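Local structure of restriction endonuclease AspBHI (Azoarcus sp., 4OC8) at residues Thr173-Glu177 against Ile210-Met214; Val35-Gly39 against Arg182-His186. The protein probably binds DNA and cuts it as an endonuclease, as a restriction enzyme that depends on modification of the DNA. All coordinates share one frame; numbering follows the deposited sequence.

Interaction 1 (Thr173-Glu177 against Ile210-Met214); sequences TILDE and IRPLM
Leu175 and Pro212 face each other in a single beta bridge, and two backbone bonds running in opposite senses tie the chains together across it. Leu213 N gives its hydrogen to Ile174 O at 2.9 Å, and Asp176 N donates to Arg211 O at 2.9 Å. A CA-H...O contact lies beside each bond, from Pro212 CA to Ile174 O and from Leu175 CA to Arg211 O. The end-to-end directions of the touching parts differ by 66°, and only one bridge forms.

Side chains fill in round this bridge. Leu213 CG stands anti to its own backbone N (chi1 -162°), which carries CD1 to 4.0 Å from Ile174 CG2, while Leu213 CB sits 3.6 Å from Leu175 O. At the other end the methyl Thr173 CG2 meets Ile210 CG2 at 3.7 Å and also touches Pro212 CB, the threonine and proline side chains running alongside each other in the same direction. Leu175 CD2 reaches the same Ile210 methyl. Between the two charged residues the meeting is aliphatic, Asp176 CB against Arg211 CD at 3.8 Å, with the carboxylate and guanidinium planes 54° apart and the charged atoms too distant to pair. The chain bends at Asp176 in an inverse gamma turn, and Asp176 OD1 is hydrogen-bonded to Trp157 NE1 of the third subunit. Arg211 and Pro212 pack on the second subunit, so this junction lies where subunits of the tetramer meet.

Thr173 and Ile174 belong to strand 163-174, whose neighbour 133-142 packs under Leu175 and Ile210; helix 199-207 closes in through Trp201 on Leu175 and Trp204 on Ile210.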
loop_
_atom_site.group_PDB
_atom_site.type_symbol
_atom_site.label_atom_id
_atom_site.label_comp_id
_atom_site.label_asym_id
_atom_site.label_seq_id
_atom_site.Cartn_x
_atom_site.Cartn_y
_atom_site.Cartn_z
ATOM N N THR A 173 -9.151 -18.051 4.544
ATOM C CA THR A 173 -8.621 -18.024 3.185
ATOM C C THR A 173 -9.190 -19.184 2.373
ATOM O O THR A 173 -9.133 -20.335 2.803
ATOM C CB THR A 173 -7.081 -18.090 3.160
ATOM O OG1 THR A 173 -6.536 -16.885 3.716
ATOM C CG2 THR A 173 -6.580 -18.251 1.738
ATOM N N ILE A 174 -9.759 -18.865 1.214
ATOM C CA ILE A 174 -10.233 -19.871 0.274
ATOM C C ILE A 174 -9.055 -20.601 -0.369
ATOM O O ILE A 174 -8.213 -19.977 -1.022
ATOM C CB ILE A 174 -11.042 -19.226 -0.856
ATOM C CG1 ILE A 174 -12.119 -18.301 -0.288
ATOM C CG2 ILE A 174 -11.649 -20.283 -1.740
ATOM C CD1 ILE A 174 -13.116 -18.997 0.585
ATOM N N LEU A 175 -9.005 -21.923 -0.188
ATOM C CA LEU A 175 -7.959 -22.758 -0.777
ATOM C C LEU A 175 -8.120 -22.877 -2.291
ATOM O O LEU A 175 -9.233 -22.829 -2.803
ATOM C CB LEU A 175 -7.973 -24.150 -0.146
ATOM C CG LEU A 175 -7.419 -24.268 1.273
ATOM C CD1 LEU A 175 -7.458 -25.715 1.745
ATOM C CD2 LEU A 175 -6.007 -23.719 1.341
ATOM N N ASP A 176 -7.005 -23.046 -3.000
ATOM C CA ASP A 176 -7.021 -23.195 -4.460
ATOM C C ASP A 176 -7.513 -24.570 -4.908
ATOM O O ASP A 176 -6.714 -25.446 -5.220
ATOM C CB ASP A 176 -5.640 -22.930 -5.065
ATOM C CG ASP A 176 -5.674 -22.822 -6.581
ATOM O OD1 ASP A 176 -6.760 -22.972 -7.175
ATOM O OD2 ASP A 176 -4.602 -22.583 -7.180
ATOM N N GLU A 177 -8.834 -24.731 -4.965
ATOM C CA GLU A 177 -9.467 -25.942 -5.472
ATOM C C GLU A 177 -10.716 -25.549 -6.250
ATOM O O GLU A 177 -11.582 -24.868 -5.714
ATOM C CB GLU A 177 -9.854 -26.880 -4.324
ATOM C CG GLU A 177 -8.677 -27.362 -3.486
ATOM C CD GLU A 177 -7.778 -28.353 -4.225
ATOM O OE1 GLU A 177 -8.242 -28.985 -5.199
ATOM O OE2 GLU A 177 -6.604 -28.506 -3.822
ATOM N N ILE A 210 -0.707 -22.482 3.507
ATOM C CA ILE A 210 -1.928 -22.122 2.801
ATOM C C ILE A 210 -1.656 -21.767 1.342
ATOM O O ILE A 210 -0.859 -20.874 1.052
ATOM C CB ILE A 210 -2.621 -20.914 3.464
ATOM C CG1 ILE A 210 -2.914 -21.194 4.935
ATOM C CG2 ILE A 210 -3.899 -20.568 2.731
ATOM C CD1 ILE A 210 -3.658 -20.086 5.615
ATOM N N ARG A 211 -2.318 -22.475 0.431
ATOM C CA ARG A 211 -2.282 -22.125 -0.981
ATOM C C ARG A 211 -3.592 -21.449 -1.365
ATOM O O ARG A 211 -4.603 -22.119 -1.575
ATOM C CB ARG A 211 -2.064 -23.359 -1.857
ATOM C CG ARG A 211 -2.149 -23.051 -3.346
ATOM C CD ARG A 211 -2.228 -24.306 -4.191
ATOM N NE ARG A 211 -1.034 -25.130 -4.049
ATOM C CZ ARG A 211 0.096 -24.935 -4.721
ATOM N NH1 ARG A 211 0.196 -23.933 -5.588
ATOM N NH2 ARG A 211 1.129 -25.740 -4.522
ATOM N N PRO A 212 -3.579 -20.111 -1.454
ATOM C CA PRO A 212 -4.791 -19.324 -1.694
ATOM C C PRO A 212 -5.295 -19.391 -3.127
ATOM O O PRO A 212 -4.495 -19.509 -4.054
ATOM C CB PRO A 212 -4.333 -17.901 -1.392
ATOM C CG PRO A 212 -2.885 -17.916 -1.662
ATOM C CD PRO A 212 -2.414 -19.250 -1.198
ATOM N N LEU A 213 -6.613 -19.309 -3.291
ATOM C CA LEU A 213 -7.224 -19.173 -4.605
ATOM C C LEU A 213 -7.228 -17.692 -4.975
ATOM O O LEU A 213 -8.093 -16.936 -4.537
ATOM C CB LEU A 213 -8.653 -19.718 -4.591
ATOM C CG LEU A 213 -9.362 -20.061 -5.909
ATOM C CD1 LEU A 213 -10.705 -20.709 -5.619
ATOM C CD2 LEU A 213 -9.563 -18.856 -6.810
ATOM N N MET A 214 -6.276 -17.288 -5.805
ATOM C CA MET A 214 -6.134 -15.889 -6.166
ATOM C C MET A 214 -6.642 -15.621 -7.579
ATOM O O MET A 214 -6.091 -16.128 -8.559
ATOM C CB MET A 214 -4.677 -15.457 -5.999
ATOM C CG MET A 214 -4.135 -15.808 -4.626
ATOM S SD MET A 214 -2.592 -14.990 -4.195
ATOM C CE MET A 214 -3.106 -13.278 -4.157
#

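Interaction 2 (Val35-Gly39 against Arg182-His186); sequences VPLVG and RAWVH. With PO4 (phosphate ion), chain G.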
loop_
_atom_site.group_PDB
_atom_site.type_symbol
_atom_site.label_atom_id
_atom_site.label_comp_id
_atom_site.label_asym_id
_atom_site.label_seq_id
_atom_site.Cartn_x
_atom_site.Cartn_y
_atom_site.Cartn_z
ATOM N N VAL A 35 -29.250 -28.473 2.143
ATOM C CA VAL A 35 -29.604 -29.736 2.794
ATOM C C VAL A 35 -29.255 -30.954 1.927
ATOM O O VAL A 35 -28.538 -31.843 2.386
ATOM C CB VAL A 35 -31.079 -29.783 3.258
ATOM C CG1 VAL A 35 -31.275 -30.890 4.280
ATOM C CG2 VAL A 35 -31.480 -28.442 3.830
ATOM N N PRO A 36 -29.749 -31.002 0.676
ATOM C CA PRO A 36 -29.269 -32.103 -0.162
ATOM C C PRO A 36 -27.831 -31.901 -0.643
ATOM O O PRO A 36 -27.129 -32.891 -0.859
ATOM C CB PRO A 36 -30.231 -32.078 -1.352
ATOM C CG PRO A 36 -30.674 -30.683 -1.439
ATOM C CD PRO A 36 -30.783 -30.213 -0.019
ATOM N N LEU A 37 -27.390 -30.656 -0.808
ATOM C CA LEU A 37 -26.033 -30.425 -1.306
ATOM C C LEU A 37 -24.951 -30.757 -0.275
ATOM O O LEU A 37 -23.893 -31.263 -0.629
ATOM C CB LEU A 37 -25.865 -28.986 -1.811
ATOM C CG LEU A 37 -24.540 -28.622 -2.486
ATOM C CD1 LEU A 37 -24.367 -29.398 -3.784
ATOM C CD2 LEU A 37 -24.443 -27.118 -2.728
ATOM N N VAL A 38 -25.218 -30.476 0.995
ATOM C CA VAL A 38 -24.182 -30.575 2.022
ATOM C C VAL A 38 -24.537 -31.556 3.138
ATOM O O VAL A 38 -23.689 -32.324 3.591
ATOM C CB VAL A 38 -23.869 -29.183 2.642
ATOM C CG1 VAL A 38 -22.930 -29.309 3.828
ATOM C CG2 VAL A 38 -23.270 -28.254 1.599
ATOM N N GLY A 39 -25.782 -31.500 3.600
ATOM C CA GLY A 39 -26.231 -32.364 4.672
ATOM C C GLY A 39 -26.396 -31.629 5.987
ATOM O O GLY A 39 -26.662 -32.240 7.022
ATOM N N ARG A 182 -18.527 -33.861 -3.426
ATOM C CA ARG A 182 -19.591 -33.986 -2.435
ATOM C C ARG A 182 -19.475 -35.296 -1.657
ATOM O O ARG A 182 -19.936 -35.389 -0.518
ATOM C CB ARG A 182 -20.982 -33.838 -3.063
ATOM C CG ARG A 182 -21.397 -34.960 -3.995
ATOM C CD ARG A 182 -22.887 -34.876 -4.311
ATOM N NE ARG A 182 -23.709 -35.464 -3.256
ATOM C CZ ARG A 182 -24.811 -34.908 -2.762
ATOM N NH1 ARG A 182 -25.229 -33.737 -3.222
ATOM N NH2 ARG A 182 -25.493 -35.525 -1.804
ATOM N N ALA A 183 -18.852 -36.297 -2.272
ATOM C CA ALA A 183 -18.539 -37.544 -1.583
ATOM C C ALA A 183 -17.693 -37.274 -0.338
ATOM O O ALA A 183 -17.970 -37.804 0.739
ATOM C CB ALA A 183 -17.814 -38.489 -2.513
ATOM N N TRP A 184 -16.668 -36.438 -0.494
ATOM C CA TRP A 184 -15.786 -36.074 0.613
ATOM C C TRP A 184 -16.534 -35.279 1.668
ATOM O O TRP A 184 -16.371 -35.511 2.872
ATOM C CB TRP A 184 -14.601 -35.251 0.111
ATOM C CG TRP A 184 -13.633 -34.863 1.193
ATOM C CD1 TRP A 184 -12.858 -35.704 1.939
ATOM C CD2 TRP A 184 -13.322 -33.535 1.635
ATOM N NE1 TRP A 184 -12.091 -34.984 2.824
ATOM C CE2 TRP A 184 -12.356 -33.648 2.655
ATOM C CE3 TRP A 184 -13.770 -32.260 1.269
ATOM C CZ2 TRP A 184 -11.829 -32.536 3.315
ATOM C CZ3 TRP A 184 -13.246 -31.158 1.924
ATOM C CH2 TRP A 184 -12.285 -31.304 2.934
ATOM N N VAL A 185 -17.348 -34.336 1.207
ATOM C CA VAL A 185 -18.118 -33.485 2.102
ATOM C C VAL A 185 -19.024 -34.323 2.992
ATOM O O VAL A 185 -18.984 -34.201 4.214
ATOM C CB VAL A 185 -18.952 -32.455 1.325
ATOM C CG1 VAL A 185 -19.865 -31.696 2.268
ATOM C CG2 VAL A 185 -18.036 -31.498 0.586
ATOM N N HIS A 186 -19.817 -35.193 2.374
ATOM C CA HIS A 186 -20.743 -36.039 3.116
ATOM C C HIS A 186 -20.042 -37.098 3.965
ATOM O O HIS A 186 -20.519 -37.443 5.041
ATOM C CB HIS A 186 -21.758 -36.678 2.171
ATOM C CG HIS A 186 -22.750 -35.706 1.609
ATOM N ND1 HIS A 186 -24.046 -35.616 2.068
ATOM C CD2 HIS A 186 -22.630 -34.775 0.633
ATOM C CE1 HIS A 186 -24.686 -34.677 1.392
ATOM N NE2 HIS A 186 -23.848 -34.149 0.517
HETATM P P PO4 G . -25.454 -37.849 4.532
HETATM O O1 PO4 G . -25.884 -38.730 5.683
HETATM O O2 PO4 G . -25.352 -38.665 3.261
HETATM O O3 PO4 G . -26.465 -36.742 4.333
HETATM O O4 PO4 G . -24.106 -37.245 4.852
#
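Arg182 and His186, one turn apart on helix 182-189, reach across to successive carbonyls at the end of helix 34-37. The guanidinium comes end-on to Pro36 O: NH1 donates at 3.1 Å and NH2 at 3.2 Å to that single oxygen, which lies 18° out of the guanidinium plane. A bend at chi3 (-82°) turns the group to this carbonyl. His186 NE2 lies over the rim of one guanidinium face without bonding to it, and donates to Leu37 O at 3.1 Å, approaching from above the carbonyl plane. Val38 O sits over one face of the imidazole, 3.4 Å from CE1. Both helices belong to the N-terminal domain, of the PUA clan, and here the side chains of one take up carbonyls at the C-terminal end of the other. On its other nitrogen, His186 ND1 makes weak hydrogen bonds to two oxygens of a phosphate, probably from the crystallisation liquor, which Arg49 also binds. Replacing His186 by an alanine would probably leave Leu37 O without this donor and the phosphate without its weak bonds from ND1. Beside these polar contacts Val38 CG1 meets Val185 CG1 at 4.2 Å, and both valines rest on Leu57 of strand 55-62.

How the interactions relate
Both interactions are partly buried, their centres about 21 Å apart with no atoms touching, and their segments alternate along the chain. Interaction 1 is a backbone bridge padded by aliphatic side chains, its centre about 17 Å from the centre of the chain, reached by two other subunits. Interaction 2 lies farther out, its centre about 28 Å from the chain's; no other protein chain touches it, and it relies on side-chain donors to backbone carbonyls, with a phosphate at its edge. Interaction 1 continues from strand 163-174 of the large mixed sheet and packs on 133-142; interaction 2 packs on 55-62 and 122-127. Trp201 of helix 199-207 touches Leu175 and meets Trp184, on the helix of interaction 2, edge-to-face.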